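Local coordinates for transcription factor GAMBIF1 (Anopheles gambiae, PDB 1BVO), which binds DNA through its Rel homology specificity domain, the part present here, and probably activates RNA polymerase II transcription from specific regulatory sequences, at residues S57-E62 with P165-I170; H71-K76 with V143-Q148; P41-H46 with V86-T91. All blocks are in the same frame, centred on the assembly; numbering follows the deposited sequence.

Contact 1: residues S57-E62 with P165-I170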
ATOM      1  N   SER C  57       2.882  22.230  14.422  1.00 52.22           N
ATOM      2  CA  SER C  57       3.304  20.941  13.891  1.00 48.02           C
ATOM      3  C   SER C  57       2.743  19.865  14.803  1.00 47.53           C
ATOM      4  O   SER C  57       2.267  20.158  15.902  1.00 50.66           O
ATOM      5  CB  SER C  57       4.829  20.827  13.783  1.00 40.70           C
ATOM      6  OG  SER C  57       5.460  20.761  15.047  1.00 39.39           O
ATOM      7  N   CYS C  58       2.732  18.640  14.306  1.00 46.21           N
ATOM      8  CA  CYS C  58       2.227  17.503  15.046  1.00 46.30           C
ATOM      9  C   CYS C  58       3.280  16.905  15.958  1.00 45.18           C
ATOM     10  O   CYS C  58       4.405  16.616  15.525  1.00 46.92           O
ATOM     11  CB  CYS C  58       1.794  16.408  14.086  1.00 49.28           C
ATOM     12  SG  CYS C  58       0.291  16.730  13.186  1.00 51.21           S
ATOM     13  N   VAL C  59       2.917  16.694  17.210  1.00 37.89           N
ATOM     14  CA  VAL C  59       3.819  16.071  18.146  1.00 37.21           C
ATOM     15  C   VAL C  59       3.010  14.869  18.630  1.00 44.45           C
ATOM     16  O   VAL C  59       1.819  14.747  18.319  1.00 49.32           O
ATOM     17  CB  VAL C  59       4.184  17.009  19.288  1.00 31.76           C
ATOM     18  CG1 VAL C  59       4.759  18.294  18.738  1.00 25.50           C
ATOM     19  CG2 VAL C  59       2.980  17.271  20.161  1.00 25.94           C
ATOM     20  N   THR C  60       3.657  13.965  19.345  1.00 44.62           N
ATOM     21  CA  THR C  60       2.989  12.766  19.856  1.00 44.39           C
ATOM     22  C   THR C  60       2.010  13.080  21.015  1.00 42.85           C
ATOM     23  O   THR C  60       2.209  14.066  21.732  1.00 43.16           O
ATOM     24  CB  THR C  60       4.055  11.774  20.350  1.00 47.43           C
ATOM     25  OG1 THR C  60       4.903  12.433  21.302  1.00 49.75           O
ATOM     26  CG2 THR C  60       4.923  11.296  19.181  1.00 39.17           C
ATOM     27  N   LYS C  61       0.959  12.268  21.188  1.00 40.52           N
ATOM     28  CA  LYS C  61       0.008  12.457  22.305  1.00 44.19           C
ATOM     29  C   LYS C  61       0.834  12.223  23.553  1.00 44.75           C
ATOM     30  O   LYS C  61       0.585  12.743  24.645  1.00 49.73           O
ATOM     31  CB  LYS C  61      -1.093  11.377  22.291  1.00 33.82           C
ATOM     32  CG  LYS C  61      -0.643   9.996  21.776  1.00 46.32           C
ATOM     33  CD  LYS C  61      -1.144   8.837  22.647  1.00 46.03           C
ATOM     34  CE  LYS C  61      -1.762   7.745  21.797  1.00 42.90           C
ATOM     35  NZ  LYS C  61      -1.111   6.409  21.899  1.00 40.72           N
ATOM     36  N   GLU C  62       1.751  11.309  23.303  1.00 50.46           N
ATOM     37  CA  GLU C  62       2.743  10.712  24.155  1.00 53.23           C
ATOM     38  C   GLU C  62       3.698  11.657  24.932  1.00 56.00           C
ATOM     39  O   GLU C  62       4.164  12.657  24.401  1.00 50.87           O
ATOM     40  CB  GLU C  62       3.503   9.686  23.248  1.00 57.57           C
ATOM     41  CG  GLU C  62       2.524   8.905  22.251  1.00 41.36           C
ATOM     42  CD  GLU C  62       3.156   8.105  21.093  1.00 34.28           C
ATOM     43  OE1 GLU C  62       4.380   8.017  20.979  1.00 37.66           O
ATOM     44  OE2 GLU C  62       2.397   7.553  20.279  1.00 35.85           O
ATOM     45  N   PRO C 165       6.733  26.169  23.998  1.00 50.63           N
ATOM     46  CA  PRO C 165       5.788  25.374  23.219  1.00 50.08           C
ATOM     47  C   PRO C 165       4.627  24.989  24.104  1.00 49.52           C
ATOM     48  O   PRO C 165       4.768  24.751  25.302  1.00 51.50           O
ATOM     49  CB  PRO C 165       6.614  24.158  22.821  1.00 42.87           C
ATOM     50  CG  PRO C 165       7.981  24.737  22.667  1.00 47.12           C
ATOM     51  CD  PRO C 165       8.083  25.592  23.912  1.00 48.23           C
ATOM     52  N   VAL C 166       3.455  24.999  23.506  1.00 53.69           N
ATOM     53  CA  VAL C 166       2.233  24.662  24.198  1.00 54.37           C
ATOM     54  C   VAL C 166       1.606  23.569  23.352  1.00 56.23           C
ATOM     55  O   VAL C 166       1.634  23.614  22.112  1.00 52.71           O
ATOM     56  CB  VAL C 166       1.349  25.916  24.375  1.00 52.37           C
ATOM     57  CG1 VAL C 166      -0.104  25.547  24.464  1.00 50.46           C
ATOM     58  CG2 VAL C 166       1.781  26.633  25.647  1.00 52.15           C
ATOM     59  N   VAL C 167       1.118  22.548  24.036  1.00 55.61           N
ATOM     60  CA  VAL C 167       0.552  21.405  23.365  1.00 52.69           C
ATOM     61  C   VAL C 167      -0.962  21.359  23.590  1.00 54.95           C
ATOM     62  O   VAL C 167      -1.455  21.814  24.622  1.00 46.89           O
ATOM     63  CB  VAL C 167       1.321  20.141  23.810  1.00 51.87           C
ATOM     64  CG1 VAL C 167       0.396  19.000  24.139  1.00 56.64           C
ATOM     65  CG2 VAL C 167       2.338  19.767  22.752  1.00 41.08           C
ATOM     66  N   SER C 168      -1.670  20.957  22.535  1.00 55.40           N
ATOM     67  CA  SER C 168      -3.124  20.855  22.519  1.00 56.83           C
ATOM     68  C   SER C 168      -3.566  19.491  23.004  1.00 60.42           C
ATOM     69  O   SER C 168      -2.778  18.526  23.007  1.00 61.50           O
ATOM     70  CB  SER C 168      -3.616  20.988  21.079  1.00 54.59           C
ATOM     71  OG  SER C 168      -3.259  19.828  20.333  1.00 41.69           O
ATOM     72  N   ASP C 169      -4.851  19.378  23.314  1.00 62.03           N
ATOM     73  CA  ASP C 169      -5.383  18.098  23.738  1.00 61.86           C
ATOM     74  C   ASP C 169      -5.237  17.153  22.565  1.00 60.67           C
ATOM     75  O   ASP C 169      -5.014  17.597  21.429  1.00 65.63           O
ATOM     76  CB  ASP C 169      -6.842  18.224  24.155  1.00 62.54           C
ATOM     77  CG  ASP C 169      -7.016  19.136  25.360  1.00 66.59           C
ATOM     78  OD1 ASP C 169      -5.994  19.607  25.915  1.00 58.38           O
ATOM     79  OD2 ASP C 169      -8.177  19.381  25.752  1.00 75.68           O
ATOM     80  N   ILE C 170      -5.343  15.859  22.822  1.00 54.76           N
ATOM     81  CA  ILE C 170      -5.177  14.912  21.748  1.00 49.59           C
ATOM     82  C   ILE C 170      -6.263  14.932  20.681  1.00 49.51           C
ATOM     83  O   ILE C 170      -7.446  15.173  20.959  1.00 53.67           O
ATOM     84  CB  ILE C 170      -4.982  13.506  22.287  1.00 49.96           C
ATOM     85  CG1 ILE C 170      -3.766  13.508  23.214  1.00 56.57           C
ATOM     86  CG2 ILE C 170      -4.764  12.529  21.134  1.00 42.04           C
ATOM     87  CD1 ILE C 170      -3.705  12.339  24.156  1.00 61.73           C
TER
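Ser168 OG, beside Val167 and two residues before Ile170, is gripped by two partners: it donates to Asp169 O at 3.0 Å and takes the backbone N-H of Leu145. Its bond to the carbonyl comes in 28° off the carbonyl plane. Thr60 OG1, between Val59 and Lys61 on the other segment, is bonded in the same way, giving to Glu62 O at 3.2 Å and accepting from Lys67 N; each hydroxyl thus binds a main-chain carbonyl of its own segment and a main-chain N-H from another part of the chain. In the apolar contact the extended arm of Ile170, its CG1 anti to the carbonyl carbon (chi1 -58°), lies against the base of the lysine: CD1 comes to 3.4 Å from Lys61 CB. From that point the lysine chain bends repeatedly and leads away, and NZ finds its salt-bridge partner in Asp139. Further along, Val59 and Val167 point at one another and meet through single methyls, CG2 of Val59 to CG2 of Val167 at 3.7 Å. Their backbones stay well apart, with CA of Val59 8.1 Å from CA of Val167, because another strand runs between them. That strand, 142-152, separates 52-59 from 159-172 in the five-stranded antiparallel sheet of this immunoglobulin-like domain. The contact therefore bridges over it: Val167 and Ile170 also rest on Arg144, whose guanidinium bonds to Lys61 O and Ser168 O, and strand 2-7 touches Val166 and Ser168.

Contact 2: residues H71-K76 with V143-Q148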
ATOM      1  N   HIS C  71       3.153  12.697  11.055  1.00 46.18           N
ATOM      2  CA  HIS C  71       2.079  13.340  10.317  1.00 45.15           C
ATOM      3  C   HIS C  71       2.310  14.809   9.937  1.00 46.11           C
ATOM      4  O   HIS C  71       2.893  15.581  10.705  1.00 46.02           O
ATOM      5  CB  HIS C  71       0.759  13.102  11.032  1.00 41.11           C
ATOM      6  CG  HIS C  71       0.334  11.668  11.019  1.00 34.36           C
ATOM      7  ND1 HIS C  71      -0.758  11.207  11.699  1.00 38.04           N
ATOM      8  CD2 HIS C  71       0.850  10.607  10.353  1.00 28.87           C
ATOM      9  CE1 HIS C  71      -0.924   9.908  11.446  1.00 36.85           C
ATOM     10  NE2 HIS C  71       0.040   9.529  10.631  1.00 38.53           N
ATOM     11  N   ASN C  72       1.959  15.139   8.694  1.00 46.54           N
ATOM     12  CA  ASN C  72       2.133  16.490   8.174  1.00 45.26           C
ATOM     13  C   ASN C  72       0.848  17.279   8.304  1.00 45.87           C
ATOM     14  O   ASN C  72      -0.256  16.710   8.223  1.00 43.63           O
ATOM     15  CB  ASN C  72       2.526  16.448   6.698  1.00 41.33           C
ATOM     16  CG  ASN C  72       3.749  15.613   6.441  1.00 44.89           C
ATOM     17  OD1 ASN C  72       4.764  15.720   7.142  1.00 41.97           O
ATOM     18  ND2 ASN C  72       3.657  14.746   5.447  1.00 41.33           N
ATOM     19  N   LEU C  73       0.991  18.576   8.533  1.00 42.12           N
ATOM     20  CA  LEU C  73      -0.156  19.452   8.616  1.00 38.79           C
ATOM     21  C   LEU C  73      -0.204  20.178   7.297  1.00 40.53           C
ATOM     22  O   LEU C  73       0.809  20.701   6.838  1.00 41.08           O
ATOM     23  CB  LEU C  73       0.009  20.473   9.722  1.00 30.89           C
ATOM     24  CG  LEU C  73      -0.298  19.965  11.121  1.00 32.42           C
ATOM     25  CD1 LEU C  73      -0.214  21.115  12.116  1.00 34.79           C
ATOM     26  CD2 LEU C  73      -1.687  19.363  11.143  1.00 41.62           C
ATOM     27  N   VAL C  74      -1.342  20.122   6.631  1.00 42.75           N
ATOM     28  CA  VAL C  74      -1.468  20.806   5.367  1.00 41.81           C
ATOM     29  C   VAL C  74      -2.588  21.811   5.555  1.00 49.27           C
ATOM     30  O   VAL C  74      -3.429  21.647   6.438  1.00 51.99           O
ATOM     31  CB  VAL C  74      -1.747  19.801   4.231  1.00 40.89           C
ATOM     32  CG1 VAL C  74      -0.567  18.841   4.097  1.00 31.12           C
ATOM     33  CG2 VAL C  74      -3.019  19.036   4.495  1.00 33.39           C
ATOM     34  N   GLY C  75      -2.586  22.867   4.759  1.00 56.21           N
ATOM     35  CA  GLY C  75      -3.614  23.882   4.899  1.00 68.04           C
ATOM     36  C   GLY C  75      -3.361  25.037   3.949  1.00 73.41           C
ATOM     37  O   GLY C  75      -2.214  25.469   3.780  1.00 74.89           O
ATOM     38  N   LYS C  76      -4.430  25.549   3.348  1.00 78.64           N
ATOM     39  CA  LYS C  76      -4.344  26.656   2.397  1.00 81.95           C
ATOM     40  C   LYS C  76      -3.457  27.742   2.982  1.00 82.66           C
ATOM     41  O   LYS C  76      -2.717  28.400   2.249  1.00 85.06           O
ATOM     42  CB  LYS C  76      -5.744  27.239   2.139  1.00 82.40           C
ATOM     43  CG  LYS C  76      -6.072  27.611   0.701  1.00 85.03           C
ATOM     44  CD  LYS C  76      -7.255  26.783   0.186  1.00 94.04           C
ATOM     45  CE  LYS C  76      -8.531  27.051   0.997  1.00 97.23           C
ATOM     46  NZ  LYS C  76      -9.241  25.802   1.494  1.00100.00           N
ATOM     47  N   VAL C 143      -2.536  12.485  17.583  1.00 34.72           N
ATOM     48  CA  VAL C 143      -1.529  13.517  17.502  1.00 34.15           C
ATOM     49  C   VAL C 143      -2.001  14.641  18.375  1.00 32.63           C
ATOM     50  O   VAL C 143      -3.081  14.596  18.948  1.00 36.93           O
ATOM     51  CB  VAL C 143      -1.476  14.158  16.092  1.00 35.89           C
ATOM     52  CG1 VAL C 143      -0.899  13.203  15.072  1.00 31.33           C
ATOM     53  CG2 VAL C 143      -2.885  14.587  15.681  1.00 36.90           C
ATOM     54  N   ARG C 144      -1.170  15.652  18.481  1.00 33.66           N
ATOM     55  CA  ARG C 144      -1.532  16.860  19.189  1.00 42.50           C
ATOM     56  C   ARG C 144      -0.875  17.937  18.328  1.00 43.92           C
ATOM     57  O   ARG C 144       0.113  17.683  17.621  1.00 43.07           O
ATOM     58  CB  ARG C 144      -0.941  16.923  20.583  1.00 46.50           C
ATOM     59  CG  ARG C 144      -1.323  15.841  21.552  1.00 47.02           C
ATOM     60  CD  ARG C 144      -0.604  16.174  22.856  1.00 54.78           C
ATOM     61  NE  ARG C 144      -0.650  15.148  23.884  1.00 54.04           N
ATOM     62  CZ  ARG C 144      -1.427  15.206  24.953  1.00 57.57           C
ATOM     63  NH1 ARG C 144      -2.229  16.245  25.141  1.00 57.69           N
ATOM     64  NH2 ARG C 144      -1.376  14.234  25.853  1.00 65.88           N
ATOM     65  N   LEU C 145      -1.494  19.103  18.299  1.00 44.51           N
ATOM     66  CA  LEU C 145      -0.970  20.216  17.535  1.00 39.84           C
ATOM     67  C   LEU C 145      -0.011  20.920  18.471  1.00 41.02           C
ATOM     68  O   LEU C 145      -0.308  21.106  19.663  1.00 41.31           O
ATOM     69  CB  LEU C 145      -2.104  21.168  17.150  1.00 33.40           C
ATOM     70  CG  LEU C 145      -3.174  20.540  16.260  1.00 32.77           C
ATOM     71  CD1 LEU C 145      -4.336  21.494  16.080  1.00 35.09           C
ATOM     72  CD2 LEU C 145      -2.560  20.160  14.932  1.00 26.94           C
ATOM     73  N   CYS C 146       1.149  21.286  17.958  1.00 36.79           N
ATOM     74  CA  CYS C 146       2.114  21.989  18.781  1.00 40.60           C
ATOM     75  C   CYS C 146       2.211  23.429  18.293  1.00 44.21           C
ATOM     76  O   CYS C 146       2.382  23.677  17.088  1.00 46.46           O
ATOM     77  CB  CYS C 146       3.481  21.343  18.713  1.00 34.90           C
ATOM     78  SG  CYS C 146       4.590  21.970  20.001  1.00 49.74           S
ATOM     79  N   PHE C 147       2.050  24.377  19.210  1.00 41.58           N
ATOM     80  CA  PHE C 147       2.117  25.776  18.837  1.00 39.43           C
ATOM     81  C   PHE C 147       3.372  26.420  19.394  1.00 41.66           C
ATOM     82  O   PHE C 147       3.457  26.700  20.582  1.00 38.95           O
ATOM     83  CB  PHE C 147       0.886  26.533  19.340  1.00 38.79           C
ATOM     84  CG  PHE C 147      -0.426  25.975  18.835  1.00 41.83           C
ATOM     85  CD1 PHE C 147      -0.959  26.400  17.632  1.00 40.32           C
ATOM     86  CD2 PHE C 147      -1.119  25.026  19.570  1.00 34.41           C
ATOM     87  CE1 PHE C 147      -2.167  25.880  17.161  1.00 40.76           C
ATOM     88  CE2 PHE C 147      -2.318  24.501  19.116  1.00 37.37           C
ATOM     89  CZ  PHE C 147      -2.847  24.931  17.905  1.00 38.38           C
ATOM     90  N   GLN C 148       4.375  26.603  18.550  1.00 41.75           N
ATOM     91  CA  GLN C 148       5.585  27.267  19.013  1.00 46.69           C
ATOM     92  C   GLN C 148       5.466  28.707  18.587  1.00 52.90           C
ATOM     93  O   GLN C 148       5.440  28.998  17.378  1.00 56.54           O
ATOM     94  CB  GLN C 148       6.827  26.712  18.369  1.00 46.16           C
ATOM     95  CG  GLN C 148       7.273  25.402  18.876  1.00 38.07           C
ATOM     96  CD  GLN C 148       8.327  24.890  17.988  1.00 39.12           C
ATOM     97  OE1 GLN C 148       8.047  24.496  16.842  1.00 37.51           O
ATOM     98  NE2 GLN C 148       9.573  25.001  18.435  1.00 36.86           N
TER
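Leu73 and Leu145 form the close part of this contact, methyl against methyl. CD2 of Leu145 sits at the fork of Leu73, 3.8 Å from its CD1 and 4.0 Å from its CD2. Leu73 has CG anti to the carbonyl carbon (chi1 -80°), which puts both of its methyls within reach of Leu145 on strand 142-152, and Val56 and Ile102 pack on it as well. The second touch is slighter: Val143 CG1 meets the imidazole of His71 obliquely, 3.9 Å from ND1, the two side chains crossing at about a right angle. The ring also meets that of His69, and its NE2 makes a weak hydrogen bond to Val105 O. In the immunoglobulin-like fold of the Rel specificity domain this is sheet-on-sheet packing, with the two-stranded pair 72-74 and 101-103 laid against strand 142-152 of the five-stranded sheet. All four touching residues are buried. Beyond Leu73 the segments diverge: Val74 turns toward Ala25 and Gln103, and Gly75 is partly exposed. Lys76 is exposed and poorly ordered, its side chain far from 143-148, while its backbone N is still held by Asn99 OD1.

Contact 3: residues P41-H46 with V86-T91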
ATOM      1  N   PRO C  41      -9.704  25.782  15.977  1.00 43.23           N
ATOM      2  CA  PRO C  41      -8.696  25.955  17.037  1.00 41.54           C
ATOM      3  C   PRO C  41      -8.146  27.353  17.047  1.00 43.10           C
ATOM      4  O   PRO C  41      -7.891  27.929  15.994  1.00 48.25           O
ATOM      5  CB  PRO C  41      -7.582  24.996  16.613  1.00 36.15           C
ATOM      6  CG  PRO C  41      -8.293  23.923  15.947  1.00 42.71           C
ATOM      7  CD  PRO C  41      -9.329  24.654  15.107  1.00 45.97           C
ATOM      8  N   SER C  42      -7.873  27.881  18.223  1.00 43.30           N
ATOM      9  CA  SER C  42      -7.324  29.212  18.279  1.00 45.31           C
ATOM     10  C   SER C  42      -6.466  29.438  19.500  1.00 46.69           C
ATOM     11  O   SER C  42      -6.618  28.764  20.530  1.00 55.42           O
ATOM     12  CB  SER C  42      -8.431  30.263  18.163  1.00 48.51           C
ATOM     13  OG  SER C  42      -9.626  29.870  18.813  1.00 50.93           O
ATOM     14  N   ILE C  43      -5.457  30.275  19.324  1.00 47.94           N
ATOM     15  CA  ILE C  43      -4.543  30.602  20.393  1.00 47.48           C
ATOM     16  C   ILE C  43      -4.625  32.103  20.651  1.00 51.44           C
ATOM     17  O   ILE C  43      -5.233  32.855  19.872  1.00 54.43           O
ATOM     18  CB  ILE C  43      -3.095  30.185  20.050  1.00 44.27           C
ATOM     19  CG1 ILE C  43      -2.615  30.913  18.795  1.00 45.04           C
ATOM     20  CG2 ILE C  43      -3.017  28.679  19.870  1.00 36.63           C
ATOM     21  CD1 ILE C  43      -1.130  30.807  18.568  1.00 50.32           C
ATOM     22  N   GLN C  44      -3.980  32.523  21.732  1.00 51.77           N
ATOM     23  CA  GLN C  44      -3.996  33.901  22.159  1.00 50.01           C
ATOM     24  C   GLN C  44      -2.741  34.133  22.961  1.00 46.25           C
ATOM     25  O   GLN C  44      -2.505  33.447  23.950  1.00 48.90           O
ATOM     26  CB  GLN C  44      -5.199  34.079  23.079  1.00 55.88           C
ATOM     27  CG  GLN C  44      -6.091  35.256  22.783  1.00 64.31           C
ATOM     28  CD  GLN C  44      -5.499  36.552  23.261  1.00 64.87           C
ATOM     29  OE1 GLN C  44      -4.912  36.626  24.348  1.00 68.19           O
ATOM     30  NE2 GLN C  44      -5.672  37.595  22.469  1.00 65.96           N
ATOM     31  N   VAL C  45      -1.906  35.060  22.536  1.00 42.72           N
ATOM     32  CA  VAL C  45      -0.700  35.342  23.288  1.00 45.39           C
ATOM     33  C   VAL C  45      -1.045  36.300  24.406  1.00 47.78           C
ATOM     34  O   VAL C  45      -1.954  37.112  24.275  1.00 52.94           O
ATOM     35  CB  VAL C  45       0.396  35.972  22.423  1.00 41.17           C
ATOM     36  CG1 VAL C  45       1.608  36.314  23.262  1.00 31.85           C
ATOM     37  CG2 VAL C  45       0.764  35.033  21.302  1.00 40.30           C
ATOM     38  N   HIS C  46      -0.370  36.154  25.533  1.00 52.05           N
ATOM     39  CA  HIS C  46      -0.590  37.037  26.664  1.00 55.89           C
ATOM     40  C   HIS C  46       0.742  37.646  27.026  1.00 58.70           C
ATOM     41  O   HIS C  46       1.791  37.107  26.688  1.00 63.59           O
ATOM     42  CB  HIS C  46      -1.108  36.263  27.870  1.00 52.89           C
ATOM     43  CG  HIS C  46      -2.473  35.679  27.674  1.00 56.06           C
ATOM     44  ND1 HIS C  46      -3.625  36.420  27.823  1.00 60.79           N
ATOM     45  CD2 HIS C  46      -2.862  34.422  27.386  1.00 58.16           C
ATOM     46  CE1 HIS C  46      -4.670  35.633  27.638  1.00 59.48           C
ATOM     47  NE2 HIS C  46      -4.238  34.419  27.378  1.00 59.03           N
ATOM     48  N   VAL C  86       2.403  30.685  10.489  1.00 54.82           N
ATOM     49  CA  VAL C  86       1.636  31.899  10.192  1.00 50.00           C
ATOM     50  C   VAL C  86       1.943  33.038  11.174  1.00 54.36           C
ATOM     51  O   VAL C  86       2.300  32.793  12.326  1.00 50.56           O
ATOM     52  CB  VAL C  86       0.097  31.660  10.191  1.00 40.48           C
ATOM     53  CG1 VAL C  86      -0.291  30.681   9.104  1.00 41.25           C
ATOM     54  CG2 VAL C  86      -0.386  31.196  11.551  1.00 40.38           C
ATOM     55  N   GLU C  87       1.801  34.278  10.706  1.00 59.65           N
ATOM     56  CA  GLU C  87       2.032  35.453  11.545  1.00 59.97           C
ATOM     57  C   GLU C  87       0.744  35.881  12.246  1.00 58.60           C
ATOM     58  O   GLU C  87      -0.323  35.970  11.621  1.00 57.59           O
ATOM     59  CB  GLU C  87       2.606  36.621  10.735  1.00 60.56           C
ATOM     60  CG  GLU C  87       2.898  37.842  11.602  1.00 57.65           C
ATOM     61  CD  GLU C  87       3.703  38.936  10.895  1.00 59.56           C
ATOM     62  OE1 GLU C  87       4.017  38.814   9.689  1.00 57.27           O
ATOM     63  OE2 GLU C  87       4.037  39.927  11.575  1.00 47.16           O
ATOM     64  N   ILE C  88       0.863  36.121  13.550  1.00 59.93           N
ATOM     65  CA  ILE C  88      -0.239  36.519  14.432  1.00 58.23           C
ATOM     66  C   ILE C  88      -0.609  38.003  14.322  1.00 60.44           C
ATOM     67  O   ILE C  88       0.258  38.860  14.120  1.00 62.07           O
ATOM     68  CB  ILE C  88       0.121  36.228  15.939  1.00 47.44           C
ATOM     69  CG1 ILE C  88       0.443  34.747  16.163  1.00 40.34           C
ATOM     70  CG2 ILE C  88      -1.012  36.605  16.851  1.00 49.91           C
ATOM     71  CD1 ILE C  88       0.408  34.340  17.646  1.00 35.80           C
ATOM     72  N   ASN C  89      -1.905  38.295  14.446  1.00 60.63           N
ATOM     73  CA  ASN C  89      -2.413  39.666  14.426  1.00 56.85           C
ATOM     74  C   ASN C  89      -1.626  40.415  15.499  1.00 52.32           C
ATOM     75  O   ASN C  89      -1.726  40.093  16.679  1.00 48.28           O
ATOM     76  CB  ASN C  89      -3.911  39.667  14.768  1.00 62.88           C
ATOM     77  CG  ASN C  89      -4.519  41.062  14.773  1.00 67.12           C
ATOM     78  OD1 ASN C  89      -4.132  41.926  15.561  1.00 58.90           O
ATOM     79  ND2 ASN C  89      -5.486  41.282  13.900  1.00 72.31           N
ATOM     80  N   SER C  90      -0.843  41.405  15.080  1.00 49.93           N
ATOM     81  CA  SER C  90      -0.006  42.188  15.977  1.00 43.47           C
ATOM     82  C   SER C  90      -0.693  43.080  17.016  1.00 44.52           C
ATOM     83  O   SER C  90      -0.016  43.711  17.833  1.00 44.64           O
ATOM     84  CB  SER C  90       1.022  42.993  15.169  1.00 45.74           C
ATOM     85  OG  SER C  90       0.604  43.234  13.833  1.00 48.02           O
ATOM     86  N   THR C  91      -2.018  43.107  17.030  1.00 44.95           N
ATOM     87  CA  THR C  91      -2.726  43.915  18.011  1.00 48.36           C
ATOM     88  C   THR C  91      -3.655  43.048  18.855  1.00 51.14           C
ATOM     89  O   THR C  91      -3.609  43.086  20.084  1.00 53.72           O
ATOM     90  CB  THR C  91      -3.504  45.081  17.363  1.00 52.76           C
ATOM     91  OG1 THR C  91      -2.570  45.977  16.740  1.00 46.60           O
ATOM     92  CG2 THR C  91      -4.313  45.853  18.413  1.00 39.03           C
TER
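Ile88 aims its side chain at strand 42-46, and its terminal methyl touches two residues there, Ile43 and Val45. The two approaches differ. Against Ile43 the side chains stand at about a right angle, and they touch by their ends, CD1 of Ile43 lying 4.0 Å from CD1 of Ile88. Val45 comes in at a slant and offers one branch, its CG2 at 3.7 Å from Ile88 CD1. Ile43 carries CG1 between its backbone N and carbonyl carbon (chi1 60°) and is extended beyond; although its CB is not directed at the other segment, the chain still carries CD1 to Ile88. Val45 points toward the other segment, and its short branch is enough. They join the two sheets of the immunoglobulin-like domain: 42-46 is the middle of the three-stranded sheet, between 2-7 and 94-96, with Ile43 and Val45 backbone-bonded to Tyr95 and Met93, while Ile88 adjoins 83-87 of the five-stranded one. Val54 of the latter also packs on Ile43. Just past Ile88 the chain turns through an Asx turn, Asn89 OD1 accepting from Thr91 N at 2.8 Å with an N-H...O angle of 154°, and also from Thr92 N. The groups that touch across the contact are all aliphatic and buried, so shape and exclusion of water hold them without directional bonds.

How the contacts relate
Contacts 1 and 2 share strand 142-152 and lie about 9 Å apart between centres: contact 1 spans it over the Arg144 face, while contact 2 packs on the face of Val143 and Leu145. They are stitched by the probable hydrogen bond Ser57 O to Cys146 N, 2.6 Å, and along the chain contact 2 is nested within the loop that contact 1 closes. Contact 3 stands further off, about 16 Å from the centre of contact 2 and 18 Å from that of contact 1, yet Phe147 CD1 reaches Ile43 CG2 at 3.8 Å. Nearest atoms to the bound DNA are about 6 Å away for contact 2, 11 Å for contact 1 and 13 Å for contact 3.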